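Local coordinates for protein ApaG (Shewanella oneidensis, PDB 1TZA), which is of unknown function but belongs to the ApaG family, whose members adopt an immunoglobulin-like, E-set type beta-sandwich fold, at residues 42-54 with 59-71. Numbering follows the deposited sequence.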
loop_
_atom_site.group_PDB
_atom_site.type_symbol
_atom_site.label_atom_id
_atom_site.label_comp_id
_atom_site.label_asym_id
_atom_site.label_seq_id
_atom_site.Cartn_x
_atom_site.Cartn_y
_atom_site.Cartn_z
ATOM N N GLN A 42 1.207 -1.529 32.451
ATOM C CA GLN A 42 2.483 -0.866 32.220
ATOM C C GLN A 42 2.702 -0.637 30.724
ATOM O O GLN A 42 2.215 -1.406 29.898
ATOM C CB GLN A 42 3.573 -1.755 32.812
ATOM C CG GLN A 42 5.005 -1.451 32.451
ATOM C CD GLN A 42 5.946 -2.419 33.161
ATOM O OE1 GLN A 42 5.668 -3.622 33.244
ATOM N NE2 GLN A 42 7.060 -1.902 33.681
ATOM N N ALA A 43 3.423 0.423 30.376
ATOM C CA ALA A 43 3.679 0.735 28.973
ATOM C C ALA A 43 4.480 -0.371 28.293
ATOM O O ALA A 43 5.294 -1.041 28.929
ATOM C CB ALA A 43 4.416 2.070 28.852
ATOM N N ALA A 44 4.234 -0.555 26.998
ATOM C CA ALA A 44 4.926 -1.571 26.209
ATOM C C ALA A 44 5.400 -0.961 24.891
ATOM O O ALA A 44 4.634 -0.297 24.184
ATOM C CB ALA A 44 4.002 -2.753 25.940
ATOM N N LYS A 45 6.668 -1.193 24.570
ATOM C CA LYS A 45 7.265 -0.661 23.362
ATOM C C LYS A 45 7.509 -1.739 22.315
ATOM O O LYS A 45 8.149 -2.760 22.591
ATOM C CB LYS A 45 8.578 0.026 23.716
ATOM C CG LYS A 45 9.289 0.708 22.570
ATOM C CD LYS A 45 10.567 1.339 23.091
ATOM C CE LYS A 45 11.342 2.014 21.997
ATOM N NZ LYS A 45 12.630 2.538 22.520
ATOM N N LEU A 46 6.993 -1.501 21.113
ATOM C CA LEU A 46 7.153 -2.439 20.002
ATOM C C LEU A 46 8.512 -2.196 19.349
ATOM O O LEU A 46 8.711 -1.185 18.682
ATOM C CB LEU A 46 6.024 -2.229 18.986
ATOM C CG LEU A 46 5.848 -3.274 17.881
ATOM C CD1 LEU A 46 4.462 -3.132 17.252
ATOM C CD2 LEU A 46 6.952 -3.116 16.848
ATOM N N GLU A 47 9.449 -3.119 19.537
ATOM C CA GLU A 47 10.779 -2.945 18.966
ATOM C C GLU A 47 11.011 -3.630 17.623
ATOM O O GLU A 47 11.615 -3.041 16.724
ATOM C CB GLU A 47 11.841 -3.402 19.969
ATOM C CG GLU A 47 11.975 -2.467 21.159
ATOM C CD GLU A 47 13.141 -2.815 22.061
ATOM O OE1 GLU A 47 13.549 -1.948 22.862
ATOM O OE2 GLU A 47 13.647 -3.952 21.976
ATOM N N THR A 48 10.535 -4.864 17.480
ATOM C CA THR A 48 10.725 -5.599 16.229
ATOM C C THR A 48 9.481 -6.309 15.714
ATOM O O THR A 48 8.491 -6.480 16.424
ATOM C CB THR A 48 11.795 -6.693 16.367
ATOM O OG1 THR A 48 11.345 -7.654 17.329
ATOM C CG2 THR A 48 13.128 -6.107 16.803
ATOM N N ARG A 49 9.550 -6.735 14.463
ATOM C CA ARG A 49 8.459 -7.477 13.861
ATOM C C ARG A 49 9.089 -8.615 13.087
ATOM O O ARG A 49 10.241 -8.529 12.658
ATOM C CB ARG A 49 7.630 -6.600 12.920
ATOM C CG ARG A 49 8.380 -6.025 11.733
ATOM C CD ARG A 49 7.412 -5.354 10.755
ATOM N NE ARG A 49 7.991 -4.173 10.120
ATOM C CZ ARG A 49 8.968 -4.194 9.219
ATOM N NH1 ARG A 49 9.491 -5.344 8.823
ATOM N NH2 ARG A 49 9.429 -3.058 8.724
ATOM N N HIS A 50 8.338 -9.690 12.935
ATOM C CA HIS A 50 8.807 -10.850 12.202
ATOM C C HIS A 50 7.583 -11.451 11.538
ATOM O O HIS A 50 6.716 -12.012 12.204
ATOM C CB HIS A 50 9.463 -11.866 13.138
ATOM C CG HIS A 50 9.891 -13.125 12.450
ATOM N ND1 HIS A 50 10.720 -13.127 11.348
ATOM C CD2 HIS A 50 9.578 -14.420 12.686
ATOM C CE1 HIS A 50 10.895 -14.368 10.933
ATOM N NE2 HIS A 50 10.212 -15.173 11.726
ATOM N N TRP A 51 7.517 -11.307 10.220
ATOM C CA TRP A 51 6.399 -11.801 9.437
ATOM C C TRP A 51 6.727 -13.067 8.662
ATOM O O TRP A 51 7.882 -13.344 8.347
ATOM C CB TRP A 51 5.945 -10.738 8.426
ATOM C CG TRP A 51 5.267 -9.522 8.997
ATOM C CD1 TRP A 51 5.717 -8.228 8.948
ATOM C CD2 TRP A 51 3.972 -9.474 9.605
ATOM N NE1 TRP A 51 4.777 -7.379 9.479
ATOM C CE2 TRP A 51 3.697 -8.115 9.892
ATOM C CE3 TRP A 51 3.017 -10.445 9.935
ATOM C CZ2 TRP A 51 2.499 -7.705 10.490
ATOM C CZ3 TRP A 51 1.823 -10.034 10.531
ATOM C CH2 TRP A 51 1.577 -8.677 10.803
ATOM N N ILE A 52 5.685 -13.835 8.372
ATOM C CA ILE A 52 5.787 -15.043 7.570
ATOM C C ILE A 52 4.618 -14.861 6.617
ATOM O O ILE A 52 3.459 -14.844 7.022
ATOM C CB ILE A 52 5.611 -16.337 8.400
ATOM C CG1 ILE A 52 6.872 -16.600 9.230
ATOM C CG2 ILE A 52 5.346 -17.527 7.479
ATOM C CD1 ILE A 52 6.998 -15.718 10.444
ATOM N N ILE A 53 4.940 -14.691 5.347
ATOM C CA ILE A 53 3.948 -14.462 4.320
ATOM C C ILE A 53 3.920 -15.645 3.364
ATOM O O ILE A 53 4.955 -16.047 2.829
ATOM C CB ILE A 53 4.290 -13.159 3.563
ATOM C CG1 ILE A 53 4.470 -12.025 4.589
ATOM C CG2 ILE A 53 3.203 -12.827 2.554
ATOM C CD1 ILE A 53 5.051 -10.747 4.015
ATOM N N THR A 54 2.725 -16.192 3.152
ATOM C CA THR A 54 2.548 -17.350 2.290
ATOM C C THR A 54 1.522 -17.131 1.185
ATOM O O THR A 54 0.409 -16.679 1.456
ATOM C CB THR A 54 2.103 -18.560 3.131
ATOM O OG1 THR A 54 2.995 -18.713 4.244
ATOM C CG2 THR A 54 2.114 -19.835 2.296
ATOM N N LYS A 59 4.392 -20.973 -1.059
ATOM C CA LYS A 59 5.672 -20.295 -1.248
ATOM C C LYS A 59 5.704 -19.158 -0.236
ATOM O O LYS A 59 4.888 -18.239 -0.295
ATOM C CB LYS A 59 5.775 -19.754 -2.672
ATOM C CG LYS A 59 7.177 -19.826 -3.252
ATOM C CD LYS A 59 7.975 -18.558 -3.002
ATOM C CE LYS A 59 7.412 -17.410 -3.820
ATOM N NZ LYS A 59 7.178 -17.833 -5.230
ATOM N N THR A 60 6.644 -19.219 0.699
ATOM C CA THR A 60 6.708 -18.200 1.732
ATOM C C THR A 60 7.880 -17.237 1.658
ATOM O O THR A 60 8.935 -17.549 1.108
ATOM C CB THR A 60 6.735 -18.836 3.132
ATOM O OG1 THR A 60 8.032 -19.382 3.371
ATOM C CG2 THR A 60 5.704 -19.955 3.242
ATOM N N SER A 61 7.664 -16.055 2.226
ATOM C CA SER A 61 8.671 -15.005 2.313
ATOM C C SER A 61 8.706 -14.671 3.796
ATOM O O SER A 61 7.746 -14.933 4.512
ATOM C CB SER A 61 8.247 -13.758 1.533
ATOM O OG SER A 61 8.015 -14.056 0.173
ATOM N N GLU A 62 9.801 -14.096 4.262
ATOM C CA GLU A 62 9.896 -13.751 5.667
ATOM C C GLU A 62 10.388 -12.328 5.764
ATOM O O GLU A 62 11.342 -11.949 5.092
ATOM C CB GLU A 62 10.865 -14.700 6.380
ATOM C CG GLU A 62 10.324 -15.299 7.677
ATOM C CD GLU A 62 11.295 -16.278 8.335
ATOM O OE1 GLU A 62 12.390 -15.850 8.760
ATOM O OE2 GLU A 62 10.961 -17.479 8.423
ATOM N N VAL A 63 9.727 -11.523 6.583
ATOM C CA VAL A 63 10.137 -10.140 6.750
ATOM C C VAL A 63 10.487 -9.905 8.202
ATOM O O VAL A 63 9.705 -10.225 9.089
ATOM C CB VAL A 63 9.024 -9.172 6.335
ATOM C CG1 VAL A 63 9.461 -7.730 6.597
ATOM C CG2 VAL A 63 8.692 -9.380 4.863
ATOM N N GLN A 64 11.670 -9.355 8.437
ATOM C CA GLN A 64 12.134 -9.077 9.790
ATOM C C GLN A 64 12.716 -7.667 9.810
ATOM O O GLN A 64 13.474 -7.294 8.913
ATOM C CB GLN A 64 13.208 -10.093 10.182
ATOM C CG GLN A 64 12.958 -10.834 11.497
ATOM C CD GLN A 64 13.636 -10.180 12.700
ATOM O OE1 GLN A 64 13.217 -9.125 13.179
ATOM N NE2 GLN A 64 14.700 -10.811 13.185
ATOM N N GLY A 65 12.359 -6.883 10.822
ATOM C CA GLY A 65 12.873 -5.529 10.909
ATOM C C GLY A 65 12.602 -4.854 12.236
ATOM O O GLY A 65 11.995 -5.437 13.128
ATOM N N ALA A 66 13.058 -3.615 12.365
ATOM C CA ALA A 66 12.853 -2.855 13.591
ATOM C C ALA A 66 11.543 -2.082 13.493
ATOM O O ALA A 66 11.282 -1.396 12.504
ATOM C CB ALA A 66 14.026 -1.885 13.824
ATOM N N GLY A 67 10.714 -2.234 14.517
ATOM C CA GLY A 67 9.436 -1.553 14.576
ATOM C C GLY A 67 8.465 -1.868 13.462
ATOM O O GLY A 67 8.489 -2.951 12.874
ATOM N N VAL A 68 7.595 -0.897 13.203
ATOM C CA VAL A 68 6.587 -0.969 12.173
ATOM C C VAL A 68 6.570 0.395 11.512
ATOM O O VAL A 68 6.682 1.421 12.180
ATOM C CB VAL A 68 5.180 -1.278 12.746
ATOM C CG1 VAL A 68 5.119 -2.711 13.249
ATOM C CG2 VAL A 68 4.836 -0.296 13.863
ATOM N N VAL A 69 6.433 0.393 10.193
ATOM C CA VAL A 69 6.423 1.604 9.386
ATOM C C VAL A 69 7.332 2.739 9.871
ATOM O O VAL A 69 6.922 3.902 9.955
ATOM C CB VAL A 69 4.975 2.132 9.178
ATOM C CG1 VAL A 69 4.150 1.069 8.453
ATOM C CG2 VAL A 69 4.338 2.513 10.508
ATOM N N GLY A 70 8.573 2.389 10.192
ATOM C CA GLY A 70 9.536 3.392 10.606
ATOM C C GLY A 70 9.630 3.785 12.065
ATOM O O GLY A 70 10.501 4.574 12.431
ATOM N N GLU A 71 8.750 3.266 12.908
ATOM C CA GLU A 71 8.833 3.610 14.318
ATOM C C GLU A 71 8.683 2.424 15.245
ATOM O O GLU A 71 8.137 1.383 14.874
ATOM C CB GLU A 71 7.791 4.671 14.694
ATOM C CG GLU A 71 6.360 4.326 14.341
ATOM C CD GLU A 71 5.351 5.026 15.240
ATOM O OE1 GLU A 71 4.266 5.417 14.752
ATOM O OE2 GLU A 71 5.635 5.174 16.444
HETATM O O HOH W 1 9.971 -0.331 10.073
HETATM O O HOH W 2 12.447 -4.800 7.250
#
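With chi1 of Arg-49 at 62°, CG sits between the backbone N and the carbonyl carbon, and the chain, bent at chi3, passes alongside Gly-65 until its end comes near Val-63; NH1 to Val-63 CG1, at 3.3 Å, is a close van der Waals contact. On the opposite face His-50 swings CG anti to its own N (chi1 176°), which puts Glu-62 OE1 at the edge of the imidazole, in its plane and 3.0 Å from the ring carbon CE1 of His-50, a close carbon-to-oxygen approach with ring and carboxylate planes 79° apart. Strands 44-54 and 60-66 form an antiparallel hairpin: Trp-51 and Val-63 are a hydrogen-bonded pair, the nearly straight bond from Trp-51 N to Val-63 O measuring 2.7 Å. On the face that carries Arg-49 and Trp-51, Ile-53 CD1 packs on Val-63 CG2 at 4.0 Å, while the end of Trp-51 turns from the partner strand and its ring meets that of Tyr-32. A CB on Gly-65 would lie a tight 3.0 Å from Arg-49 NH1, so the missing side chain suits the arginine's path. Trimming Arg-49 to an alanine would probably leave Glu-18 of the second subunit without its charged mate and Val-63 CG1 less covered. Arg-49 thus rises from a hydrogen-bonded pair of the hairpin but spends its charge across the dimer interface, NE in a salt bridge with that Glu-18 and NH2 hydrogen-bonded to Gln-19 O of the second subunit.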